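Local coordinates for predicted protein (Acinetobacter sp. RUH2624, PDB 4MEA), which hydrolyses epoxides as a secreted, Cif-type alpha/beta hydrolase that probably acts as a virulence factor, at residues 39-44 against 48-53; 117-122 against 148-153; 90-95 against 240-245; 28-33 against 226-231. All coordinates share one frame; numbering follows the deposited sequence. Where two conformers were deposited one is given.

Contact 1. Residues 39-44 against 48-53; sequences SKFIES and KLHYVE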
loop_
_atom_site.group_PDB
_atom_site.type_symbol
_atom_site.label_atom_id
_atom_site.label_comp_id
_atom_site.label_asym_id
_atom_site.label_seq_id
_atom_site.Cartn_x
_atom_site.Cartn_y
_atom_site.Cartn_z
ATOM N N SER A 39 0.154 24.283 -27.566
ATOM C CA SER A 39 1.103 23.677 -26.643
ATOM C C SER A 39 2.345 24.555 -26.525
ATOM O O SER A 39 2.944 24.929 -27.529
ATOM C CB SER A 39 1.491 22.283 -27.133
ATOM O OG SER A 39 2.535 21.738 -26.351
ATOM N N LYS A 40 2.724 24.890 -25.297
ATOM C CA LYS A 40 3.855 25.779 -25.068
ATOM C C LYS A 40 4.644 25.337 -23.853
ATOM O O LYS A 40 4.188 24.498 -23.086
ATOM C CB LYS A 40 3.365 27.209 -24.835
ATOM C CG LYS A 40 2.598 27.804 -25.991
ATOM C CD LYS A 40 2.254 29.244 -25.702
ATOM C CE LYS A 40 1.365 29.820 -26.782
ATOM N NZ LYS A 40 1.156 31.284 -26.585
ATOM N N PHE A 41 5.824 25.923 -23.675
ATOM C CA PHE A 41 6.655 25.639 -22.518
ATOM C C PHE A 41 7.080 26.940 -21.850
ATOM O O PHE A 41 7.197 27.978 -22.504
ATOM C CB PHE A 41 7.891 24.835 -22.926
ATOM C CG PHE A 41 7.578 23.468 -23.471
ATOM C CD1 PHE A 41 7.692 22.346 -22.667
ATOM C CD2 PHE A 41 7.174 23.306 -24.788
ATOM C CE1 PHE A 41 7.412 21.078 -23.166
ATOM C CE2 PHE A 41 6.887 22.047 -25.290
ATOM C CZ PHE A 41 7.012 20.929 -24.477
ATOM N N ILE A 42 7.312 26.884 -20.543
ATOM C CA ILE A 42 7.755 28.063 -19.813
ATOM C C ILE A 42 8.636 27.700 -18.627
ATOM O O ILE A 42 8.345 26.762 -17.879
ATOM C CB ILE A 42 6.571 28.925 -19.331
ATOM C CG1 ILE A 42 7.086 30.268 -18.801
ATOM C CG2 ILE A 42 5.766 28.180 -18.270
ATOM C CD1 ILE A 42 6.004 31.270 -18.502
ATOM N N GLU A 43 9.711 28.462 -18.453
ATOM C CA GLU A 43 10.655 28.203 -17.377
ATOM C C GLU A 43 10.214 28.942 -16.117
ATOM O O GLU A 43 9.863 30.127 -16.167
ATOM C CB GLU A 43 12.069 28.626 -17.787
ATOM C CG GLU A 43 13.172 27.974 -16.967
ATOM C CD GLU A 43 13.540 26.591 -17.476
ATOM O OE1 GLU A 43 14.056 25.782 -16.679
ATOM O OE2 GLU A 43 13.330 26.317 -18.677
ATOM N N SER A 44 10.210 28.227 -14.996
ATOM C CA SER A 44 9.879 28.804 -13.700
ATOM C C SER A 44 10.759 28.167 -12.639
ATOM O O SER A 44 10.697 26.955 -12.411
ATOM C CB SER A 44 8.410 28.571 -13.345
ATOM O OG SER A 44 8.094 29.172 -12.093
ATOM N N LYS A 48 11.334 23.645 -16.437
ATOM C CA LYS A 48 10.586 23.877 -17.667
ATOM C C LYS A 48 9.212 23.205 -17.607
ATOM O O LYS A 48 9.100 21.969 -17.622
ATOM C CB LYS A 48 11.365 23.401 -18.897
ATOM C CG LYS A 48 10.746 23.897 -20.209
ATOM C CD LYS A 48 11.588 23.528 -21.415
ATOM C CE LYS A 48 12.882 24.331 -21.452
ATOM N NZ LYS A 48 13.630 24.077 -22.717
ATOM N N LEU A 49 8.170 24.024 -17.528
ATOM C CA LEU A 49 6.804 23.506 -17.483
ATOM C C LEU A 49 6.172 23.479 -18.870
ATOM O O LEU A 49 6.345 24.406 -19.672
ATOM C CB LEU A 49 5.935 24.355 -16.548
ATOM C CG LEU A 49 6.353 24.520 -15.085
ATOM C CD1 LEU A 49 5.468 25.562 -14.433
ATOM C CD2 LEU A 49 6.281 23.205 -14.320
ATOM N N HIS A 50 5.449 22.401 -19.154
ATOM C CA HIS A 50 4.616 22.341 -20.349
ATOM C C HIS A 50 3.197 22.770 -19.986
ATOM O O HIS A 50 2.684 22.436 -18.915
ATOM C CB HIS A 50 4.615 20.929 -20.945
ATOM C CG HIS A 50 3.612 20.731 -22.042
ATOM N ND1 HIS A 50 2.519 19.899 -21.911
ATOM C CD2 HIS A 50 3.540 21.253 -23.291
ATOM C CE1 HIS A 50 1.819 19.917 -23.032
ATOM N NE2 HIS A 50 2.415 20.733 -23.884
ATOM N N TYR A 51 2.561 23.525 -20.869
ATOM C CA TYR A 51 1.160 23.844 -20.671
ATOM C C TYR A 51 0.461 23.957 -22.009
ATOM O O TYR A 51 1.107 24.031 -23.058
ATOM C CB TYR A 51 0.997 25.129 -19.856
ATOM C CG TYR A 51 1.487 26.402 -20.535
ATOM C CD1 TYR A 51 0.591 27.269 -21.160
ATOM C CD2 TYR A 51 2.833 26.745 -20.530
ATOM C CE1 TYR A 51 1.028 28.445 -21.776
ATOM C CE2 TYR A 51 3.285 27.917 -21.152
ATOM C CZ TYR A 51 2.371 28.760 -21.761
ATOM O OH TYR A 51 2.799 29.916 -22.371
ATOM N N VAL A 52 -0.861 23.969 -21.953
ATOM C CA VAL A 52 -1.707 24.124 -23.119
ATOM C C VAL A 52 -2.698 25.226 -22.791
ATOM O O VAL A 52 -3.246 25.267 -21.688
ATOM C CB VAL A 52 -2.457 22.803 -23.424
ATOM C CG1 VAL A 52 -3.476 22.994 -24.538
ATOM C CG2 VAL A 52 -1.456 21.708 -23.773
ATOM N N GLU A 53 -2.917 26.137 -23.733
ATOM C CA GLU A 53 -3.842 27.234 -23.496
ATOM C C GLU A 53 -4.746 27.485 -24.694
ATOM O O GLU A 53 -4.446 27.085 -25.818
ATOM C CB GLU A 53 -3.085 28.516 -23.131
ATOM C CG GLU A 53 -2.324 29.122 -24.290
ATOM C CD GLU A 53 -1.495 30.332 -23.891
ATOM O OE1 GLU A 53 -0.606 30.713 -24.677
ATOM O OE2 GLU A 53 -1.726 30.899 -22.801
HETATM O O HOH W 1 5.417 30.369 -22.924
#
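Lys40 and Ile42 pair with Tyr51 and Leu49 in a beta hairpin, the antiparallel edge of the alpha/beta-hydrolase sheet. Both are hydrogen-bonded pairs: Lys40 N reaches Tyr51 O at 2.9 Å, and Ile42 N reaches Leu49 O at 2.8 Å, each bond with its return partner. Ser39-Val52, Phe41-His50 and Glu43-Lys48 alternate with them as non-hydrogen-bonded pairs.

Among the polar side chains, Ser39 OG meets His50 NE2 at the imidazole edge, 2.7 Å away, while Asp91 takes His50 ND1. On the opposite face Lys40, extended beyond CG, runs past Tyr51 to a salt bridge of 2.7 Å between its NZ and Glu53 OE1. Lys86 holds Glu53 OE2, and a water joins Tyr51 OH to Phe41 O.

The apolar contacts use rings. Tyr51 CG sits between backbone N and carbonyl carbon (chi1 66°), which brings the ring under Lys40 CB in a CH-pi contact, 4.0 Å from CB to the centroid; Ile42 CG2 approaches Tyr51 CE2 at 3.8 Å. The Phe41 and His50 rings meet obliquely, with His50 CD2 over one Phe41 face.

Lys40 thus serves twice, stem on Tyr51 and ammonium paired with Glu53, while the imidazole, bonded at both nitrogens, is probably fixed in rotation.

Contact 2. Residues 117-122 against 148-153; sequences GAIKKI and QGYIKK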
loop_
_atom_site.group_PDB
_atom_site.type_symbol
_atom_site.label_atom_id
_atom_site.label_comp_id
_atom_site.label_asym_id
_atom_site.label_seq_id
_atom_site.Cartn_x
_atom_site.Cartn_y
_atom_site.Cartn_z
ATOM N N GLY A 117 4.649 31.305 -10.310
ATOM C CA GLY A 117 5.499 32.100 -11.174
ATOM C C GLY A 117 5.089 31.997 -12.631
ATOM O O GLY A 117 5.054 32.998 -13.349
ATOM N N ALA A 118 4.773 30.783 -13.068
ATOM C CA ALA A 118 4.408 30.548 -14.461
ATOM C C ALA A 118 3.016 31.089 -14.728
ATOM O O ALA A 118 2.771 31.729 -15.751
ATOM C CB ALA A 118 4.471 29.053 -14.783
ATOM N N ILE A 119 2.107 30.832 -13.794
ATOM C CA ILE A 119 0.733 31.293 -13.917
ATOM C C ILE A 119 0.663 32.815 -14.074
ATOM O O ILE A 119 -0.086 33.327 -14.908
ATOM C CB ILE A 119 -0.119 30.828 -12.722
ATOM C CG1 ILE A 119 -0.318 29.308 -12.790
ATOM C CG2 ILE A 119 -1.456 31.531 -12.718
ATOM C CD1 ILE A 119 -0.903 28.705 -11.521
ATOM N N LYS A 120 1.463 33.536 -13.292
ATOM C CA LYS A 120 1.444 34.988 -13.365
ATOM C C LYS A 120 1.822 35.433 -14.779
ATOM O O LYS A 120 1.265 36.396 -15.306
ATOM C CB LYS A 120 2.378 35.601 -12.316
ATOM C CG LYS A 120 1.842 35.530 -10.875
ATOM C CD LYS A 120 0.663 36.475 -10.672
ATOM C CE LYS A 120 0.257 36.589 -9.203
ATOM N NZ LYS A 120 1.401 36.973 -8.329
ATOM N N LYS A 121 2.751 34.711 -15.398
ATOM C CA LYS A 121 3.227 35.066 -16.740
ATOM C C LYS A 121 2.262 34.635 -17.842
ATOM O O LYS A 121 2.049 35.370 -18.812
ATOM C CB LYS A 121 4.634 34.503 -16.988
ATOM C CG LYS A 121 5.709 35.216 -16.178
ATOM C CD LYS A 121 6.838 34.286 -15.757
ATOM C CE LYS A 121 7.963 34.249 -16.776
ATOM N NZ LYS A 121 9.102 33.415 -16.287
ATOM N N ILE A 122 1.668 33.455 -17.700
ATOM C CA ILE A 122 0.777 32.943 -18.740
ATOM C C ILE A 122 -0.610 33.568 -18.640
ATOM O O ILE A 122 -1.220 33.917 -19.651
ATOM C CB ILE A 122 0.611 31.418 -18.649
ATOM C CG1 ILE A 122 1.959 30.715 -18.770
ATOM C CG2 ILE A 122 -0.346 30.919 -19.720
ATOM C CD1 ILE A 122 1.916 29.274 -18.267
ATOM N N GLN A 148 -4.898 34.652 -2.373
ATOM C CA GLN A 148 -6.325 34.914 -2.417
ATOM C C GLN A 148 -6.574 36.351 -2.860
ATOM O O GLN A 148 -5.971 37.289 -2.336
ATOM C CB GLN A 148 -6.959 34.619 -1.062
ATOM C CG GLN A 148 -6.842 33.154 -0.712
ATOM C CD GLN A 148 -7.483 32.819 0.600
ATOM O OE1 GLN A 148 -8.706 32.729 0.701
ATOM N NE2 GLN A 148 -6.659 32.630 1.625
ATOM N N GLY A 149 -7.471 36.514 -3.826
ATOM C CA GLY A 149 -7.651 37.796 -4.483
ATOM C C GLY A 149 -7.181 37.685 -5.922
ATOM O O GLY A 149 -7.972 37.844 -6.847
ATOM N N TYR A 150 -5.893 37.408 -6.119
ATOM C CA TYR A 150 -5.431 37.028 -7.447
ATOM C C TYR A 150 -6.206 35.779 -7.868
ATOM O O TYR A 150 -6.723 35.703 -8.983
ATOM C CB TYR A 150 -3.929 36.772 -7.477
ATOM C CG TYR A 150 -3.438 36.309 -8.834
ATOM C CD1 TYR A 150 -3.160 37.222 -9.846
ATOM C CD2 TYR A 150 -3.268 34.958 -9.107
ATOM C CE1 TYR A 150 -2.721 36.801 -11.092
ATOM C CE2 TYR A 150 -2.834 34.523 -10.349
ATOM C CZ TYR A 150 -2.557 35.445 -11.335
ATOM O OH TYR A 150 -2.126 35.004 -12.568
ATOM N N ILE A 151 -6.286 34.799 -6.966
ATOM C CA ILE A 151 -7.231 33.700 -7.133
ATOM C C ILE A 151 -8.577 34.158 -6.577
ATOM O O ILE A 151 -8.712 34.408 -5.374
ATOM C CB ILE A 151 -6.787 32.421 -6.391
ATOM C CG1 ILE A 151 -5.315 32.102 -6.661
ATOM C CG2 ILE A 151 -7.683 31.239 -6.782
ATOM C CD1 ILE A 151 -5.024 31.636 -8.082
ATOM N N LYS A 152 -9.566 34.275 -7.456
ATOM C CA LYS A 152 -10.884 34.770 -7.071
ATOM C C LYS A 152 -11.760 33.668 -6.484
ATOM O O LYS A 152 -12.504 33.894 -5.527
ATOM C CB LYS A 152 -11.580 35.394 -8.282
ATOM C CG LYS A 152 -12.880 36.106 -7.956
ATOM C CD LYS A 152 -13.428 36.815 -9.181
ATOM C CE LYS A 152 -14.648 37.649 -8.838
ATOM N NZ LYS A 152 -15.103 38.449 -10.007
ATOM N N LYS A 153 -11.679 32.484 -7.089
ATOM C CA LYS A 153 -12.404 31.299 -6.639
ATOM C C LYS A 153 -11.549 30.069 -6.925
ATOM O O LYS A 153 -10.783 30.051 -7.896
ATOM C CB LYS A 153 -13.731 31.152 -7.377
ATOM C CG LYS A 153 -14.672 32.332 -7.235
ATOM C CD LYS A 153 -15.947 32.111 -8.029
ATOM C CE LYS A 153 -16.918 33.267 -7.832
ATOM N NZ LYS A 153 -18.213 33.017 -8.514
#
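Lys120 and Tyr150 bring the two backbones no nearer than 9.3 Å between their CA atoms, so the gap is spanned mainly by side chains. Residues 117-122 lie within helix 108-123, where Ile122 N bonds Ala118 O at 2.8 Å. Residues 148-153 are a loop that runs into a strand from Ile151 onward. The loop turns at Gly149 with a positive phi at which a CB would be jammed against the carbonyl O of Gln148, so glycine suits the bend just before the tyrosine.

The Tyr150 side chain sets out toward the helix, its CG anti to the backbone N, and Lys120 lies over one face of its ring. The lysine is bent at chi2 (-71°) and again at chi4 (54°), which folds its methylenes down onto the ring, the two side chains running alongside each other in opposite directions. Lys120 CE stands over the ring centre, 3.5 Å from the centroid of Tyr150, and Lys120 CD is 3.4 Å from Tyr150 CE1. The ammonium, NZ, is 4.9 Å from that centroid and 10° off the ring normal, a cation-pi contact. Lysine suits this exposed position because its apolar methylenes can lie on the ring while the ammonium remains at the end of the chain. At the ring edge, Ile119 CG2 approaches Tyr150 OH at 3.5 Å; the phenol itself is hydrogen-bonded to Gly124 O, just beyond the helix.

Helix 108-123 here leans on the sheet: Ile119 also touches Tyr130 and Tyr150 touches Ile128, both of strand 128-133, while Ala118 and Ile122 face strands 37-44 and 47-54.

Contact 3. Residues 90-95 against 240-245; sequences IDLPGL and FGYYRS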
loop_
_atom_site.group_PDB
_atom_site.type_symbol
_atom_site.label_atom_id
_atom_site.label_comp_id
_atom_site.label_asym_id
_atom_site.label_seq_id
_atom_site.Cartn_x
_atom_site.Cartn_y
_atom_site.Cartn_z
ATOM N N ILE A 90 -1.717 23.209 -17.047
ATOM C CA ILE A 90 -0.281 23.040 -16.883
ATOM C C ILE A 90 0.047 21.629 -16.412
ATOM O O ILE A 90 -0.626 21.094 -15.524
ATOM C CB ILE A 90 0.260 24.045 -15.833
ATOM C CG1 ILE A 90 -0.117 25.480 -16.222
ATOM C CG2 ILE A 90 1.773 23.883 -15.657
ATOM C CD1 ILE A 90 0.091 26.496 -15.090
ATOM N N ASP A 91 1.081 21.032 -17.005
ATOM C CA ASP A 91 1.628 19.767 -16.522
ATOM C C ASP A 91 2.405 19.988 -15.222
ATOM O O ASP A 91 3.320 20.813 -15.179
ATOM C CB ASP A 91 2.572 19.150 -17.562
ATOM C CG ASP A 91 1.834 18.513 -18.716
ATOM O OD1 ASP A 91 0.608 18.295 -18.586
ATOM O OD2 ASP A 91 2.485 18.213 -19.749
ATOM N N LEU A 92 2.045 19.258 -14.167
ATOM C CA LEU A 92 2.753 19.381 -12.883
ATOM C C LEU A 92 4.248 19.189 -13.061
ATOM O O LEU A 92 4.687 18.385 -13.890
ATOM C CB LEU A 92 2.246 18.343 -11.878
ATOM C CG LEU A 92 0.947 18.634 -11.125
ATOM C CD1 LEU A 92 0.539 17.421 -10.264
ATOM C CD2 LEU A 92 1.111 19.886 -10.260
ATOM N N PRO A 93 5.043 19.902 -12.259
ATOM C CA PRO A 93 6.495 19.707 -12.301
ATOM C C PRO A 93 6.851 18.213 -12.317
ATOM O O PRO A 93 6.369 17.443 -11.479
ATOM C CB PRO A 93 6.968 20.364 -11.004
ATOM C CG PRO A 93 5.951 21.452 -10.751
ATOM C CD PRO A 93 4.629 20.846 -11.204
ATOM N N GLY A 94 7.676 17.814 -13.281
ATOM C CA GLY A 94 8.109 16.433 -13.404
ATOM C C GLY A 94 7.203 15.537 -14.233
ATOM O O GLY A 94 7.661 14.535 -14.784
ATOM N N LEU A 95 5.920 15.888 -14.319
ATOM C CA LEU A 95 4.927 15.043 -14.981
ATOM C C LEU A 95 4.556 15.532 -16.379
ATOM O O LEU A 95 4.873 16.661 -16.759
ATOM C CB LEU A 95 3.673 14.935 -14.109
ATOM C CG LEU A 95 3.971 14.434 -12.695
ATOM C CD1 LEU A 95 2.690 14.215 -11.907
ATOM C CD2 LEU A 95 4.803 13.151 -12.764
ATOM N N PHE A 240 6.298 9.935 -7.842
ATOM C CA PHE A 240 6.354 9.425 -6.480
ATOM C C PHE A 240 7.110 10.388 -5.551
ATOM O O PHE A 240 7.031 10.278 -4.324
ATOM C CB PHE A 240 6.864 7.972 -6.450
ATOM C CG PHE A 240 6.026 7.021 -7.300
ATOM C CD1 PHE A 240 4.641 7.116 -7.307
ATOM C CD2 PHE A 240 6.626 6.069 -8.112
ATOM C CE1 PHE A 240 3.870 6.255 -8.094
ATOM C CE2 PHE A 240 5.863 5.212 -8.898
ATOM C CZ PHE A 240 4.481 5.304 -8.885
ATOM N N GLY A 241 7.795 11.374 -6.129
ATOM C CA GLY A 241 8.333 12.450 -5.305
ATOM C C GLY A 241 7.237 13.197 -4.544
ATOM O O GLY A 241 7.438 13.595 -3.394
ATOM N N TYR A 242 6.077 13.397 -5.178
ATOM C CA TYR A 242 4.955 14.060 -4.500
ATOM C C TYR A 242 4.571 13.272 -3.267
ATOM O O TYR A 242 4.231 13.848 -2.232
ATOM C CB TYR A 242 3.744 14.229 -5.436
ATOM C CG TYR A 242 3.985 15.268 -6.510
ATOM C CD1 TYR A 242 3.635 16.599 -6.304
ATOM C CD2 TYR A 242 4.597 14.923 -7.711
ATOM C CE1 TYR A 242 3.866 17.562 -7.279
ATOM C CE2 TYR A 242 4.847 15.881 -8.687
ATOM C CZ TYR A 242 4.478 17.199 -8.462
ATOM O OH TYR A 242 4.722 18.157 -9.424
ATOM N N TYR A 243 4.660 11.945 -3.374
ATOM C CA TYR A 243 4.269 11.075 -2.276
ATOM C C TYR A 243 5.320 11.035 -1.169
ATOM O O TYR A 243 4.973 11.078 0.017
ATOM C CB TYR A 243 3.873 9.676 -2.788
ATOM C CG TYR A 243 2.605 9.739 -3.611
ATOM C CD1 TYR A 243 1.355 9.624 -3.006
ATOM C CD2 TYR A 243 2.653 9.976 -4.987
ATOM C CE1 TYR A 243 0.181 9.719 -3.755
ATOM C CE2 TYR A 243 1.480 10.072 -5.745
ATOM C CZ TYR A 243 0.251 9.940 -5.122
ATOM O OH TYR A 243 -0.913 10.034 -5.859
ATOM N N ARG A 244 6.598 10.979 -1.545
ATOM C CA ARG A 244 7.690 11.090 -0.564
ATOM C C ARG A 244 7.606 12.418 0.181
ATOM O O ARG A 244 7.949 12.512 1.367
ATOM C CB ARG A 244 9.063 11.003 -1.249
ATOM C CG ARG A 244 9.353 9.684 -1.908
ATOM C CD ARG A 244 10.797 9.620 -2.437
ATOM N NE ARG A 244 11.051 10.452 -3.616
ATOM C CZ ARG A 244 10.778 10.097 -4.871
ATOM N NH1 ARG A 244 10.190 8.934 -5.130
ATOM N NH2 ARG A 244 11.076 10.918 -5.874
ATOM N N SER A 245 7.152 13.448 -0.524
ATOM C CA SER A 245 7.112 14.793 0.031
ATOM C C SER A 245 5.833 15.110 0.802
ATOM O O SER A 245 5.663 16.234 1.264
ATOM C CB SER A 245 7.287 15.830 -1.081
ATOM O OG SER A 245 8.622 15.873 -1.549
#
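A type II beta turn from Leu92 to Leu95, in the loop that follows strand 87-90, receives the phenol of Tyr242 from helix 233-244. Leu95 N closes the turn on Leu92 O at 2.8 Å. Its residue types are apt: Pro93 supplies the second position with its restricted phi, and Gly94 the third, where phi is 88° and a CB would be jammed against the carbonyl O of Pro93.

In this turn the central carbonyl, Pro93 O, is the one that meets the tyrosine. Tyr242 OH donates to it at 2.7 Å, in the carbonyl plane and on a lone pair, with a C=O...O angle of 126°; Pro93 O in turn lies at the edge of the phenol ring. Helix 233-244 belongs to the insertion between strands 151-157 and 267-272, the place of the lid in alpha/beta-hydrolase epoxide hydrolases, so the bond probably ties the lid to the core domain.

Apolar atoms crowd the hydroxyl. Pro93 CD comes to 3.2 Å and Leu92 CB to 3.5 Å from Tyr242 OH, while Leu95 CD1 lies 4.2 Å from Tyr242 CE2, oblique to the ring. In so buried a place a phenol suits well, since its ring packs against carbon and its single proton is spent on the carbonyl. Tyr106 meets the same ring, Thr111 touches it from helix 108-123, and Lys235 NZ bonds the next carbonyl of the turn, Gly94 O.

Contact 4. Residues 28-33 against 226-231; sequences LGQYAY and LIEPYS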
loop_
_atom_site.group_PDB
_atom_site.type_symbol
_atom_site.label_atom_id
_atom_site.label_comp_id
_atom_site.label_asym_id
_atom_site.label_seq_id
_atom_site.Cartn_x
_atom_site.Cartn_y
_atom_site.Cartn_z
ATOM N N LEU A 28 -0.659 11.272 -30.301
ATOM C CA LEU A 28 -1.940 11.046 -29.628
ATOM C C LEU A 28 -1.811 11.370 -28.139
ATOM O O LEU A 28 -0.741 11.752 -27.675
ATOM C CB LEU A 28 -2.366 9.589 -29.803
ATOM C CG LEU A 28 -2.379 9.028 -31.230
ATOM C CD1 LEU A 28 -2.957 7.621 -31.228
ATOM C CD2 LEU A 28 -3.160 9.932 -32.186
ATOM N N GLY A 29 -2.890 11.207 -27.386
ATOM C CA GLY A 29 -2.810 11.355 -25.939
ATOM C C GLY A 29 -2.341 12.727 -25.484
ATOM O O GLY A 29 -2.914 13.747 -25.882
ATOM N N GLN A 30 -1.303 12.763 -24.647
ATOM C CA GLN A 30 -0.828 14.034 -24.093
ATOM C C GLN A 30 -0.269 14.967 -25.166
ATOM O O GLN A 30 -0.101 16.168 -24.930
ATOM C CB GLN A 30 0.218 13.820 -22.988
ATOM C CG GLN A 30 1.530 13.167 -23.444
ATOM C CD GLN A 30 2.598 13.195 -22.367
ATOM O OE1 GLN A 30 2.613 14.082 -21.512
ATOM N NE2 GLN A 30 3.499 12.218 -22.403
ATOM N N TYR A 31 0.013 14.417 -26.343
ATOM C CA TYR A 31 0.618 15.203 -27.418
ATOM C C TYR A 31 -0.437 15.735 -28.381
ATOM O O TYR A 31 -0.115 16.465 -29.314
ATOM C CB TYR A 31 1.634 14.362 -28.197
ATOM C CG TYR A 31 2.622 13.618 -27.326
ATOM C CD1 TYR A 31 3.708 14.276 -26.759
ATOM C CD2 TYR A 31 2.476 12.252 -27.083
ATOM C CE1 TYR A 31 4.618 13.595 -25.956
ATOM C CE2 TYR A 31 3.383 11.559 -26.290
ATOM C CZ TYR A 31 4.452 12.242 -25.725
ATOM O OH TYR A 31 5.356 11.572 -24.933
ATOM N N ALA A 32 -1.692 15.349 -28.165
ATOM C CA ALA A 32 -2.779 15.769 -29.046
ATOM C C ALA A 32 -3.556 16.933 -28.447
ATOM O O ALA A 32 -4.108 16.822 -27.356
ATOM C CB ALA A 32 -3.718 14.602 -29.344
ATOM N N TYR A 33 -3.586 18.054 -29.157
ATOM C CA TYR A 33 -4.283 19.265 -28.720
ATOM C C TYR A 33 -5.330 19.659 -29.773
ATOM O O TYR A 33 -4.981 19.765 -30.943
ATOM C CB TYR A 33 -3.263 20.404 -28.553
ATOM C CG TYR A 33 -1.904 19.941 -28.051
ATOM C CD1 TYR A 33 -1.705 19.636 -26.709
ATOM C CD2 TYR A 33 -0.823 19.803 -28.919
ATOM C CE1 TYR A 33 -0.473 19.199 -26.238
ATOM C CE2 TYR A 33 0.420 19.368 -28.454
ATOM C CZ TYR A 33 0.582 19.070 -27.111
ATOM O OH TYR A 33 1.794 18.632 -26.630
ATOM N N LEU A 226 -3.249 7.288 -21.668
ATOM C CA LEU A 226 -3.116 7.761 -20.291
ATOM C C LEU A 226 -1.827 7.282 -19.620
ATOM O O LEU A 226 -1.279 7.961 -18.750
ATOM C CB LEU A 226 -4.321 7.322 -19.451
ATOM C CG LEU A 226 -5.628 7.978 -19.894
ATOM C CD1 LEU A 226 -6.817 7.401 -19.142
ATOM C CD2 LEU A 226 -5.519 9.482 -19.680
ATOM N N ILE A 227 -1.342 6.116 -20.028
ATOM C CA ILE A 227 -0.210 5.493 -19.349
ATOM C C ILE A 227 1.141 5.857 -19.964
ATOM O O ILE A 227 2.150 5.941 -19.260
ATOM C CB ILE A 227 -0.398 3.966 -19.252
ATOM C CG1 ILE A 227 -1.656 3.672 -18.426
ATOM C CG2 ILE A 227 0.834 3.318 -18.633
ATOM C CD1 ILE A 227 -2.130 2.211 -18.459
ATOM N N GLU A 228 1.157 6.103 -21.274
ATOM C CA GLU A 228 2.389 6.504 -21.948
ATOM C C GLU A 228 3.142 7.611 -21.207
ATOM O O GLU A 228 4.378 7.576 -21.145
ATOM C CB GLU A 228 2.125 6.898 -23.413
ATOM C CG GLU A 228 3.380 7.314 -24.192
ATOM C CD GLU A 228 3.668 8.807 -24.126
ATOM O OE1 GLU A 228 2.792 9.576 -23.668
ATOM O OE2 GLU A 228 4.779 9.215 -24.543
ATOM N N PRO A 229 2.415 8.593 -20.633
ATOM C CA PRO A 229 3.130 9.679 -19.944
ATOM C C PRO A 229 3.802 9.232 -18.645
ATOM O O PRO A 229 4.628 9.969 -18.096
ATOM C CB PRO A 229 2.021 10.699 -19.644
ATOM C CG PRO A 229 0.950 10.401 -20.648
ATOM C CD PRO A 229 0.981 8.898 -20.780
ATOM N N TYR A 230 3.462 8.032 -18.179
ATOM C CA TYR A 230 3.987 7.495 -16.916
ATOM C C TYR A 230 4.745 6.187 -17.160
ATOM O O TYR A 230 4.763 5.296 -16.309
ATOM C CB TYR A 230 2.835 7.245 -15.927
ATOM C CG TYR A 230 2.230 8.516 -15.386
ATOM C CD1 TYR A 230 2.711 9.093 -14.208
ATOM C CD2 TYR A 230 1.190 9.157 -16.058
ATOM C CE1 TYR A 230 2.174 10.274 -13.714
ATOM C CE2 TYR A 230 0.644 10.338 -15.572
ATOM C CZ TYR A 230 1.134 10.890 -14.407
ATOM O OH TYR A 230 0.591 12.060 -13.925
ATOM N N SER A 231 5.374 6.073 -18.326
ATOM C CA SER A 231 5.916 4.790 -18.752
ATOM C C SER A 231 7.428 4.669 -18.587
ATOM O O SER A 231 8.004 3.655 -18.980
ATOM C CB SER A 231 5.517 4.496 -20.199
ATOM O OG SER A 231 6.042 5.481 -21.088
HETATM O O HOH W 2 0.013 10.280 -23.917
HETATM O O HOH W 3 5.464 11.987 -20.101
#
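Gln30 and Tyr31 both donate to the carboxylate of Glu228, joining the loop before strand 37-44 to segment 226-231 at helix 220-227, in the lid-like insertion of this alpha/beta hydrolase. Each partner sits on a short 3-10 segment, 30-31 and 228-229.

Glu228 is buried, and both its oxygens are used. OE2 accepts a very short bond of 2.5 Å from Tyr31 OH, lying at the edge of that phenol ring. OE1 accepts two: Gln30 NE2 at 3.0 Å (N-H...O angle 147°), which comes in on the syn side but out of the carboxylate plane, and a water 2.9 Å away that itself takes the N-H of Gln30 N. Three donors probably let the carboxylate stay charged here. Amide and carboxylate planes stand 68° apart, so this is no flat, two-pronged pairing.

Gln30 NE2 has a second acceptor, another water at 3.0 Å, which passes a hydrogen on to Pro229 O at the same distance. Gln30 CG lies between its backbone N and carbonyl carbon (chi1 64°), and the extended chain beyond it passes alongside the Pro229 ring while CG covers the centre of one face of Tyr31. Glutamine suits the spot, its amide offering two N-H groups to two acceptors. Gln30 O is taken by Trp71 NE1. On the backbone of the glutamate, Glu228 O accepts Ser231 OG at 2.7 Å.

In the fold
Contacts 3 and 4 are buried and join the core domain, or the segment leading into it, to the lid-like insertion; contacts 1 and 2 are only partly buried and belong to the sheet and the helix beside it. Contact 1 rests on regular backbone bonds and a salt bridge, contact 2 on a lysine whose stem and ammonium lie over a tyrosine ring. Contact 3 uses one phenol-to-carbonyl bond in apolar surroundings, contact 4 a carboxylate satisfied by amide, phenol and water. Contacts 1 and 2 share helix 108-123, which meets the hairpin and Tyr150 through different residues. His50 and Asp91 link contacts 1 and 3, and Leu95 meets Tyr230 between contacts 3 and 4.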